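Local atomic coordinates of DNA ligase (Alteromonas mediterranea, PDB entry 6GDR), a protein that seals nicks in duplex DNA, probably through an adenylated-enzyme intermediate, and binds DNA and AMP. Residues K231-S236 / K256-P261; S266-K271 / A284-V289; K219-F224 / L238-A243. All blocks are in the same frame, centred on the assembly; numbering follows the deposited sequence.

All three contacts lie in the OB domain, whose antiparallel sheet runs in the order 246-249, 234-240, 214-225, 267-272, 285-289. Along the chain, contact 3 opens first and interlocks with contact 1, their segments alternating, and contact 2 follows once both have closed. Contacts 1 and 3 share strand 234-240 and meet where Gly235 and Ser236 pair with Phe224; their centres are about 16 Å apart. Contact 2, centred about 10 Å from contact 3 and 15 Å from contact 1, joins the last two strands. Contacts 1 and 2 each reach the DNA, one on chain A and the other on chain C, so one small domain touches two of its strands.

Contact 1 (K231-S236 / K256-P261); sequences KGMMGS and KERRAP. Unlike the reference sequence in segment 256-261: Arg259 (reference Gln). With nucleotides of chain A.
Arg258 reaches Met234 and Gly235 by a chain that stays extended from CG to NE (chi2 -172°) as it passes Met234 O; the turn at the last torsion (chi4 -81°) then swings CZ toward the two carbonyls. Met234, with CG anti to its backbone N (chi1 -177°), folds back at its next two torsions and crosses the arginine at about a right angle. A single nitrogen does the gripping: Arg258 NH1 donates to Met234 O at 2.7 Å and to Gly235 O at 2.9 Å. Both acceptors lie near the guanidinium plane, at its edge, yet NH1 stands well above the carbonyl plane of Gly235. The second amino group, NH2, is held by Gly250 O.

This is the helix between the third and fourth strands of an OB fold, here 255-258, bound to the strand 234-240 that carries DNA-facing residues. Gly235 and Ser236 form a classic beta bulge opposite Phe224; Gly235 O approaches C4' of DG11 of chain A at 3.4 Å, and Ser236 OG is hydrogen-bonded to a DNA phosphate. A leucine in place of Arg258 would probably leave the carbonyls of Met234 and Gly235 without this shared donor and let the bulge beside the DNA shift.

Around this grip the packing is largely through carbon and sulfur. Met234 CB rests on Pro261 CG at 3.8 Å. Met233, lying side by side with Arg259, brings CE to 3.7 Å from Arg258 CB and also against Arg259 NH2. A weak backbone bond, 3.4 Å long, runs from Met234 N to Arg258 O, in the last helical residue before Arg259.

Contact 2 (S266-K271 / A284-V289); sequences SWVTFK and ASFLRV. With nucleotides of chain C.
Lys271 runs past Leu287 and Ser285 on its way to the DNA. Its CB lies 3.9 Å from Leu287 CD1, a methyl that also covers the backbone between Phe270 and Lys271. CG sits between the backbone N and the carbonyl carbon (chi1 86°) and is 3.3 Å from Ser285 OG. Beyond CG the chain is extended; CD passes the same hydroxyl, and CE is 3.5 Å from Ser285 OG. At the tip, NZ donates to OP1 of DC3 of chain C, in a bond modelled so short that its exact length should not be pressed. Tyr273 OH is a second hydrogen-bond partner of this ammonium, and Phe213 adds a cation-pi contact, so the charge is held from several quarters as it meets the phosphate. Ser285 joins in through CB, which packs on the sugar of the same nucleotide.

The backbones of Lys271 and Ser285 are tied by hydrogen bonds in both directions. Further along, Thr269 N donates to Arg288 O whereas Thr269 O accepts from Leu287 N. The Arg288 side chain lies alongside Thr269 and points the same way; its NH1 comes within 3.2 Å of Thr269 OG1, but at an angle too poor for a hydrogen bond.

On the face that carries Val268, Phe270 and Phe286, Val268 and Phe286 cross at about a right angle. Val268 CB stands at the edge of the ring, 3.8 Å from Phe286 CE1. Phe270 CD1 reaches Ala284 CB, just before the strand, at 4.0 Å. Phe253 stacks on the Phe286 ring, and Phe247 meets the Phe270 ring edge-to-face. Apolar side chains within and a basic residue turned to the phosphates are consistent with the last two strands of an OB-fold barrel serving as a DNA-binding surface.

Contact 3 (K219-F224 / L238-A243); sequences KVLAHF and LVETPA. Unlike the reference sequence in segment 219-224: Phe224 (reference Leu).
The Phe224 ring turns its edge to Leu238, with CE2 3.9 Å from Leu238 CB and that carbon near the ring plane. Lys248 adds a cation-pi contact to the same ring. A second flat group, the Glu240 carboxylate, has OE1 3.9 Å from Leu221 CD1, a methyl that also packs on Glu240 CB at 3.7 Å. With CG anti to the backbone N (chi1 171°) and an extended chain beyond it, Glu240 runs past this methyl from CB to its carboxylate. Although Lys219 carries the opposite charge, its NZ stays 5.4 Å from Glu240 OE2, which leaves at most a long-range attraction.

Leu221 and Ala222 together face Leu238 in a classic beta bulge. Leu221 N donates to Leu238 O, and Leu238 N returns a bond to Ala222 O at 3.0 Å. Past the bulge, Lys219 N binds Glu240 O at 2.8 Å, while the reverse bond is weak.

Val220 and Val239 lie on the face of the sheet opposite to Lys219, Ala222, Leu238 and Glu240, and there Val239 also touches Phe247 and Val268. The contact is part of the hairpin of strands 214-225 and 234-240, the former the central strand of the five, with strand 246-249 beside 234-240 and strand 267-272 beside 214-225.

Contact 1 (K231-S236 / K256-P261)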
loop_
_atom_site.group_PDB
_atom_site.type_symbol
_atom_site.label_atom_id
_atom_site.label_comp_id
_atom_site.label_asym_id
_atom_site.label_seq_id
_atom_site.Cartn_x
_atom_site.Cartn_y
_atom_site.Cartn_z
ATOM N N LYS D 231 -25.783 -10.153 10.592
ATOM C CA LYS D 231 -27.176 -10.280 10.193
ATOM C C LYS D 231 -28.069 -9.575 11.205
ATOM O O LYS D 231 -27.824 -9.626 12.414
ATOM C CB LYS D 231 -27.557 -11.757 10.082
ATOM C CG LYS D 231 -28.456 -12.094 8.901
ATOM C CD LYS D 231 -28.265 -13.537 8.452
ATOM C CE LYS D 231 -26.967 -13.714 7.670
ATOM N N GLY D 232 -29.108 -8.908 10.707
ATOM C CA GLY D 232 -29.973 -8.137 11.578
ATOM C C GLY D 232 -29.284 -6.979 12.260
ATOM O O GLY D 232 -29.795 -6.460 13.255
ATOM N N MET D 233 -28.126 -6.560 11.753
ATOM C CA MET D 233 -27.368 -5.448 12.304
ATOM C C MET D 233 -26.968 -4.516 11.168
ATOM O O MET D 233 -27.109 -4.842 9.987
ATOM C CB MET D 233 -26.123 -5.939 13.057
ATOM C CG MET D 233 -26.431 -6.846 14.239
ATOM S SD MET D 233 -25.002 -7.803 14.783
ATOM C CE MET D 233 -23.832 -6.502 15.162
ATOM N N MET D 234 -26.463 -3.343 11.538
ATOM C CA MET D 234 -26.053 -2.355 10.551
ATOM C C MET D 234 -24.710 -2.746 9.947
ATOM O O MET D 234 -23.745 -3.005 10.672
ATOM C CB MET D 234 -25.965 -0.970 11.188
ATOM C CG MET D 234 -25.602 0.145 10.212
ATOM S SD MET D 234 -23.833 0.271 9.873
ATOM C CE MET D 234 -23.221 0.841 11.458
ATOM N N GLY D 235 -24.653 -2.780 8.619
ATOM C CA GLY D 235 -23.425 -3.101 7.920
ATOM C C GLY D 235 -22.638 -1.867 7.531
ATOM O O GLY D 235 -21.417 -1.819 7.709
ATOM N N SER D 236 -23.327 -0.860 6.997
ATOM C CA SER D 236 -22.676 0.372 6.581
ATOM C C SER D 236 -23.672 1.518 6.660
ATOM O O SER D 236 -24.876 1.316 6.838
ATOM C CB SER D 236 -22.105 0.249 5.164
ATOM O OG SER D 236 -23.132 -0.011 4.223
ATOM N N LYS D 256 -21.506 -3.411 19.329
ATOM C CA LYS D 256 -22.594 -2.728 20.018
ATOM C C LYS D 256 -23.051 -1.507 19.232
ATOM O O LYS D 256 -24.251 -1.213 19.173
ATOM C CB LYS D 256 -22.163 -2.329 21.430
ATOM C CG LYS D 256 -23.314 -1.876 22.322
ATOM N N GLU D 257 -22.111 -0.782 18.622
ATOM C CA GLU D 257 -22.479 0.379 17.818
ATOM C C GLU D 257 -23.291 -0.026 16.596
ATOM O O GLU D 257 -24.133 0.748 16.126
ATOM C CB GLU D 257 -21.224 1.143 17.399
ATOM C CG GLU D 257 -20.577 1.926 18.532
ATOM C CD GLU D 257 -19.224 2.496 18.156
ATOM O OE1 GLU D 257 -18.566 1.930 17.257
ATOM O OE2 GLU D 257 -18.817 3.512 18.759
ATOM N N ARG D 258 -23.059 -1.231 16.067
ATOM C CA ARG D 258 -23.854 -1.704 14.939
ATOM C C ARG D 258 -25.298 -1.958 15.347
ATOM O O ARG D 258 -26.212 -1.777 14.535
ATOM C CB ARG D 258 -23.231 -2.968 14.350
ATOM C CG ARG D 258 -21.871 -2.729 13.719
ATOM C CD ARG D 258 -21.370 -3.947 12.965
ATOM N NE ARG D 258 -20.109 -3.670 12.285
ATOM C CZ ARG D 258 -20.006 -3.049 11.112
ATOM N NH1 ARG D 258 -21.093 -2.631 10.475
ATOM N NH2 ARG D 258 -18.812 -2.842 10.576
ATOM N N ARG D 259 -25.523 -2.383 16.588
ATOM C CA ARG D 259 -26.867 -2.452 17.145
ATOM C C ARG D 259 -27.243 -1.071 17.670
ATOM O O ARG D 259 -26.533 -0.508 18.510
ATOM C CB ARG D 259 -26.931 -3.497 18.256
ATOM C CG ARG D 259 -26.569 -4.905 17.801
ATOM C CD ARG D 259 -26.557 -5.883 18.968
ATOM N NE ARG D 259 -25.278 -5.885 19.678
ATOM C CZ ARG D 259 -24.274 -6.727 19.443
ATOM N NH1 ARG D 259 -23.155 -6.637 20.150
ATOM N NH2 ARG D 259 -24.376 -7.660 18.506
ATOM N N ALA D 260 -28.344 -0.521 17.171
ATOM C CA ALA D 260 -28.700 0.861 17.467
ATOM C C ALA D 260 -27.589 1.775 16.962
ATOM O O ALA D 260 -26.842 2.354 17.763
ATOM C CB ALA D 260 -28.938 1.065 18.965
ATOM N N PRO D 261 -27.447 1.924 15.649
ATOM C CA PRO D 261 -26.361 2.741 15.101
ATOM C C PRO D 261 -26.731 4.212 15.081
ATOM O O PRO D 261 -27.846 4.587 15.478
ATOM C CB PRO D 261 -26.202 2.188 13.678
ATOM C CG PRO D 261 -27.579 1.752 13.314
ATOM C CD PRO D 261 -28.212 1.245 14.588
ATOM P P DG A 11 -20.825 -7.114 5.786
ATOM O OP1 DG A 11 -22.243 -6.769 6.033
ATOM O OP2 DG A 11 -20.482 -8.121 4.757
ATOM O "O5'" DG A 11 -20.017 -5.775 5.451
ATOM C "C5'" DG A 11 -20.144 -4.646 6.302
ATOM C "C4'" DG A 11 -19.142 -3.564 5.935
ATOM O "O4'" DG A 11 -17.813 -3.967 6.342
ATOM C "C3'" DG A 11 -19.007 -3.278 4.452
ATOM O "O3'" DG A 11 -20.018 -2.391 4.000
ATOM C "C2'" DG A 11 -17.617 -2.662 4.364
ATOM C "C1'" DG A 11 -16.852 -3.342 5.502
ATOM N N9 DG A 11 -15.902 -4.346 5.036
ATOM C C8 DG A 11 -16.112 -5.698 4.915
ATOM N N7 DG A 11 -15.075 -6.345 4.461
ATOM C C5 DG A 11 -14.116 -5.358 4.265
ATOM C C6 DG A 11 -12.788 -5.456 3.785
ATOM O O6 DG A 11 -12.173 -6.470 3.427
ATOM N N1 DG A 11 -12.164 -4.209 3.741
ATOM C C2 DG A 11 -12.750 -3.023 4.114
ATOM N N2 DG A 11 -11.993 -1.924 4.003
ATOM N N3 DG A 11 -13.992 -2.920 4.562
ATOM C C4 DG A 11 -14.613 -4.122 4.610
#

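Contact 2 (S266-K271 / A284-V289)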
loop_
_atom_site.group_PDB
_atom_site.type_symbol
_atom_site.label_atom_id
_atom_site.label_comp_id
_atom_site.label_asym_id
_atom_site.label_seq_id
_atom_site.Cartn_x
_atom_site.Cartn_y
_atom_site.Cartn_z
ATOM N N SER D 266 -28.030 12.396 11.664
ATOM C CA SER D 266 -26.956 12.775 12.567
ATOM C C SER D 266 -25.654 12.949 11.787
ATOM O O SER D 266 -25.581 12.701 10.581
ATOM C CB SER D 266 -26.802 11.733 13.674
ATOM O OG SER D 266 -26.530 10.449 13.137
ATOM N N TRP D 267 -24.610 13.389 12.483
ATOM C CA TRP D 267 -23.292 13.587 11.896
ATOM C C TRP D 267 -22.289 12.672 12.579
ATOM O O TRP D 267 -22.375 12.432 13.788
ATOM C CB TRP D 267 -22.847 15.044 12.026
ATOM C CG TRP D 267 -23.600 15.976 11.135
ATOM C CD1 TRP D 267 -24.842 16.495 11.352
ATOM C CD2 TRP D 267 -23.159 16.505 9.879
ATOM N NE1 TRP D 267 -25.203 17.313 10.310
ATOM C CE2 TRP D 267 -24.185 17.336 9.393
ATOM C CE3 TRP D 267 -21.994 16.355 9.120
ATOM C CZ2 TRP D 267 -24.084 18.015 8.180
ATOM C CZ3 TRP D 267 -21.896 17.029 7.918
ATOM C CH2 TRP D 267 -22.934 17.850 7.459
ATOM N N VAL D 268 -21.339 12.162 11.799
ATOM C CA VAL D 268 -20.303 11.275 12.305
ATOM C C VAL D 268 -18.953 11.764 11.807
ATOM O O VAL D 268 -18.849 12.394 10.749
ATOM C CB VAL D 268 -20.533 9.808 11.877
ATOM C CG1 VAL D 268 -21.874 9.310 12.394
ATOM C CG2 VAL D 268 -20.455 9.670 10.360
ATOM N N THR D 269 -17.913 11.467 12.578
ATOM C CA THR D 269 -16.542 11.780 12.205
ATOM C C THR D 269 -15.820 10.504 11.800
ATOM O O THR D 269 -15.927 9.474 12.475
ATOM C CB THR D 269 -15.793 12.457 13.356
ATOM O OG1 THR D 269 -16.535 13.598 13.804
ATOM C CG2 THR D 269 -14.406 12.907 12.909
ATOM N N PHE D 270 -15.078 10.581 10.698
ATOM C CA PHE D 270 -14.376 9.433 10.149
ATOM C C PHE D 270 -12.969 9.847 9.751
ATOM O O PHE D 270 -12.726 10.998 9.381
ATOM C CB PHE D 270 -15.107 8.859 8.928
ATOM C CG PHE D 270 -15.075 9.762 7.725
ATOM C CD1 PHE D 270 -14.107 9.600 6.746
ATOM C CD2 PHE D 270 -16.007 10.774 7.575
ATOM C CE1 PHE D 270 -14.073 10.429 5.640
ATOM C CE2 PHE D 270 -15.978 11.605 6.470
ATOM C CZ PHE D 270 -15.009 11.431 5.502
ATOM N N LYS D 271 -12.046 8.895 9.827
ATOM C CA LYS D 271 -10.697 9.091 9.323
ATOM C C LYS D 271 -10.580 8.473 7.936
ATOM O O LYS D 271 -11.325 7.563 7.571
ATOM C CB LYS D 271 -9.655 8.482 10.268
ATOM C CG LYS D 271 -9.355 7.006 10.051
ATOM C CD LYS D 271 -8.300 6.525 11.032
ATOM C CE LYS D 271 -7.738 5.176 10.623
ATOM N NZ LYS D 271 -6.593 4.767 11.482
ATOM N N ALA D 284 -11.646 4.600 4.511
ATOM C CA ALA D 284 -12.331 5.336 5.562
ATOM C C ALA D 284 -12.814 4.395 6.658
ATOM O O ALA D 284 -13.219 3.260 6.395
ATOM C CB ALA D 284 -13.513 6.110 4.983
ATOM N N SER D 285 -12.768 4.879 7.898
ATOM C CA SER D 285 -13.267 4.134 9.045
ATOM C C SER D 285 -13.914 5.102 10.024
ATOM O O SER D 285 -13.551 6.279 10.091
ATOM C CB SER D 285 -12.148 3.346 9.741
ATOM O OG SER D 285 -11.115 4.206 10.183
ATOM N N PHE D 286 -14.878 4.591 10.781
ATOM C CA PHE D 286 -15.625 5.407 11.726
ATOM C C PHE D 286 -14.827 5.615 13.007
ATOM O O PHE D 286 -14.104 4.723 13.460
ATOM C CB PHE D 286 -16.968 4.747 12.041
ATOM C CG PHE D 286 -17.688 5.354 13.210
ATOM C CD1 PHE D 286 -18.387 6.542 13.073
ATOM C CD2 PHE D 286 -17.674 4.730 14.446
ATOM C CE1 PHE D 286 -19.051 7.099 14.149
ATOM C CE2 PHE D 286 -18.336 5.282 15.525
ATOM C CZ PHE D 286 -19.025 6.468 15.377
ATOM N N LEU D 287 -14.963 6.809 13.589
ATOM C CA LEU D 287 -14.297 7.148 14.842
ATOM C C LEU D 287 -15.317 7.309 15.964
ATOM O O LEU D 287 -15.529 6.386 16.757
ATOM C CB LEU D 287 -13.480 8.430 14.682
ATOM C CG LEU D 287 -12.242 8.342 13.789
ATOM C CD1 LEU D 287 -11.906 9.713 13.227
ATOM C CD2 LEU D 287 -11.063 7.780 14.566
ATOM N N ARG D 288 -15.950 8.479 16.040
ATOM C CA ARG D 288 -16.989 8.730 17.027
ATOM C C ARG D 288 -18.038 9.642 16.405
ATOM O O ARG D 288 -17.851 10.188 15.315
ATOM C CB ARG D 288 -16.415 9.338 18.318
ATOM C CG ARG D 288 -15.678 10.666 18.155
ATOM C CD ARG D 288 -14.292 10.488 17.550
ATOM N NE ARG D 288 -13.432 11.645 17.781
ATOM C CZ ARG D 288 -13.521 12.792 17.113
ATOM N NH1 ARG D 288 -14.441 12.951 16.172
ATOM N NH2 ARG D 288 -12.692 13.788 17.394
ATOM N N VAL D 289 -19.155 9.797 17.115
ATOM C CA VAL D 289 -20.306 10.532 16.601
ATOM C C VAL D 289 -20.071 12.034 16.742
ATOM O O VAL D 289 -18.924 12.486 16.822
ATOM C CB VAL D 289 -21.601 10.087 17.311
ATOM C CG1 VAL D 289 -21.891 8.628 17.007
ATOM C CG2 VAL D 289 -21.508 10.319 18.817
ATOM P P DC C 3 -7.498 1.187 10.743
ATOM O OP1 DC C 3 -7.416 2.399 11.590
ATOM O OP2 DC C 3 -6.337 0.274 10.656
ATOM O "O5'" DC C 3 -8.759 0.317 11.201
ATOM C "C5'" DC C 3 -10.042 0.921 11.301
ATOM C "C4'" DC C 3 -11.123 -0.127 11.516
ATOM O "O4'" DC C 3 -11.045 -1.124 10.470
ATOM C "C3'" DC C 3 -11.008 -0.904 12.814
ATOM O "O3'" DC C 3 -11.705 -0.241 13.864
ATOM C "C2'" DC C 3 -11.624 -2.261 12.479
ATOM C "C1'" DC C 3 -11.479 -2.379 10.959
ATOM N N1 DC C 3 -10.502 -3.424 10.530
ATOM C C2 DC C 3 -10.905 -4.761 10.475
ATOM O O2 DC C 3 -12.066 -5.053 10.788
ATOM N N3 DC C 3 -10.011 -5.701 10.081
ATOM C C4 DC C 3 -8.769 -5.344 9.753
ATOM N N4 DC C 3 -7.923 -6.308 9.369
ATOM C C5 DC C 3 -8.340 -3.985 9.801
ATOM C C6 DC C 3 -9.230 -3.068 10.191
#

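Contact 3 (K219-F224 / L238-A243)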
loop_
_atom_site.group_PDB
_atom_site.type_symbol
_atom_site.label_atom_id
_atom_site.label_comp_id
_atom_site.label_asym_id
_atom_site.label_seq_id
_atom_site.Cartn_x
_atom_site.Cartn_y
_atom_site.Cartn_z
ATOM N N LYS D 219 -22.828 13.590 7.204
ATOM C CA LYS D 219 -24.178 13.340 7.689
ATOM C C LYS D 219 -24.670 12.000 7.158
ATOM O O LYS D 219 -24.634 11.757 5.948
ATOM C CB LYS D 219 -25.127 14.459 7.255
ATOM C CG LYS D 219 -26.577 14.250 7.680
ATOM C CD LYS D 219 -27.451 15.451 7.334
ATOM C CE LYS D 219 -27.466 15.730 5.836
ATOM N NZ LYS D 219 -28.442 16.793 5.471
ATOM N N VAL D 220 -25.126 11.139 8.067
ATOM C CA VAL D 220 -25.636 9.829 7.674
ATOM C C VAL D 220 -26.969 9.999 6.961
ATOM O O VAL D 220 -27.874 10.687 7.451
ATOM C CB VAL D 220 -25.764 8.908 8.898
ATOM C CG1 VAL D 220 -26.562 9.570 10.014
ATOM C CG2 VAL D 220 -26.400 7.574 8.510
ATOM N N LEU D 221 -27.097 9.362 5.793
ATOM C CA LEU D 221 -28.296 9.470 4.975
ATOM C C LEU D 221 -29.161 8.218 4.978
ATOM O O LEU D 221 -30.358 8.318 4.694
ATOM C CB LEU D 221 -27.921 9.791 3.519
ATOM C CG LEU D 221 -27.052 11.025 3.277
ATOM C CD1 LEU D 221 -26.818 11.207 1.786
ATOM C CD2 LEU D 221 -27.684 12.274 3.872
ATOM N N ALA D 222 -28.597 7.053 5.281
ATOM C CA ALA D 222 -29.356 5.810 5.242
ATOM C C ALA D 222 -28.524 4.714 5.891
ATOM O O ALA D 222 -27.318 4.864 6.100
ATOM C CB ALA D 222 -29.733 5.429 3.807
ATOM N N HIS D 223 -29.193 3.610 6.211
ATOM C CA HIS D 223 -28.563 2.431 6.781
ATOM C C HIS D 223 -28.572 1.300 5.760
ATOM O O HIS D 223 -29.417 1.260 4.861
ATOM C CB HIS D 223 -29.286 1.978 8.053
ATOM C CG HIS D 223 -29.283 2.998 9.147
ATOM N ND1 HIS D 223 -29.914 2.793 10.357
ATOM C CD2 HIS D 223 -28.725 4.231 9.218
ATOM C CE1 HIS D 223 -29.746 3.856 11.124
ATOM N NE2 HIS D 223 -29.029 4.743 10.457
ATOM N N PHE D 224 -27.623 0.379 5.908
ATOM C CA PHE D 224 -27.535 -0.797 5.052
ATOM C C PHE D 224 -27.347 -2.027 5.923
ATOM O O PHE D 224 -26.446 -2.064 6.767
ATOM C CB PHE D 224 -26.388 -0.671 4.046
ATOM C CG PHE D 224 -26.714 0.200 2.867
ATOM C CD1 PHE D 224 -27.507 -0.280 1.839
ATOM C CD2 PHE D 224 -26.231 1.494 2.787
ATOM C CE1 PHE D 224 -27.811 0.514 0.751
ATOM C CE2 PHE D 224 -26.533 2.294 1.701
ATOM C CZ PHE D 224 -27.324 1.803 0.683
ATOM N N LEU D 238 -24.683 5.230 4.636
ATOM C CA LEU D 238 -24.514 6.126 3.495
ATOM C C LEU D 238 -24.384 7.545 4.032
ATOM O O LEU D 238 -25.382 8.208 4.320
ATOM C CB LEU D 238 -25.683 6.006 2.525
ATOM C CG LEU D 238 -25.622 6.943 1.313
ATOM C CD1 LEU D 238 -24.369 6.689 0.480
ATOM C CD2 LEU D 238 -26.870 6.798 0.458
ATOM N N VAL D 239 -23.149 8.012 4.167
ATOM C CA VAL D 239 -22.875 9.326 4.705
ATOM C C VAL D 239 -22.616 10.290 3.552
ATOM O O VAL D 239 -22.438 9.891 2.405
ATOM C CB VAL D 239 -21.689 9.304 5.700
ATOM C CG1 VAL D 239 -21.977 8.348 6.847
ATOM C CG2 VAL D 239 -20.395 8.920 4.994
ATOM N N GLU D 240 -22.594 11.584 3.864
ATOM C CA GLU D 240 -22.357 12.614 2.862
ATOM C C GLU D 240 -21.582 13.752 3.505
ATOM O O GLU D 240 -21.936 14.208 4.596
ATOM C CB GLU D 240 -23.675 13.126 2.272
ATOM C CG GLU D 240 -23.526 14.347 1.377
ATOM C CD GLU D 240 -24.808 14.689 0.643
ATOM O OE1 GLU D 240 -25.146 13.982 -0.329
ATOM O OE2 GLU D 240 -25.481 15.659 1.047
ATOM N N THR D 241 -20.532 14.204 2.830
ATOM C CA THR D 241 -19.709 15.277 3.355
ATOM C C THR D 241 -20.343 16.630 3.050
ATOM O O THR D 241 -21.155 16.754 2.129
ATOM C CB THR D 241 -18.309 15.216 2.751
ATOM O OG1 THR D 241 -18.376 15.494 1.347
ATOM C CG2 THR D 241 -17.689 13.844 2.964
ATOM N N PRO D 242 -19.993 17.666 3.817
ATOM C CA PRO D 242 -20.542 19.001 3.529
ATOM C C PRO D 242 -20.326 19.448 2.095
ATOM O O PRO D 242 -21.141 20.212 1.561
ATOM C CB PRO D 242 -19.795 19.902 4.521
ATOM C CG PRO D 242 -19.425 18.998 5.643
ATOM C CD PRO D 242 -19.146 17.663 5.022
ATOM N N ALA D 243 -19.252 18.993 1.449
ATOM C CA ALA D 243 -18.989 19.359 0.063
ATOM C C ALA D 243 -19.890 18.631 -0.924
ATOM O O ALA D 243 -19.782 18.884 -2.130
ATOM C CB ALA D 243 -17.523 19.082 -0.279
#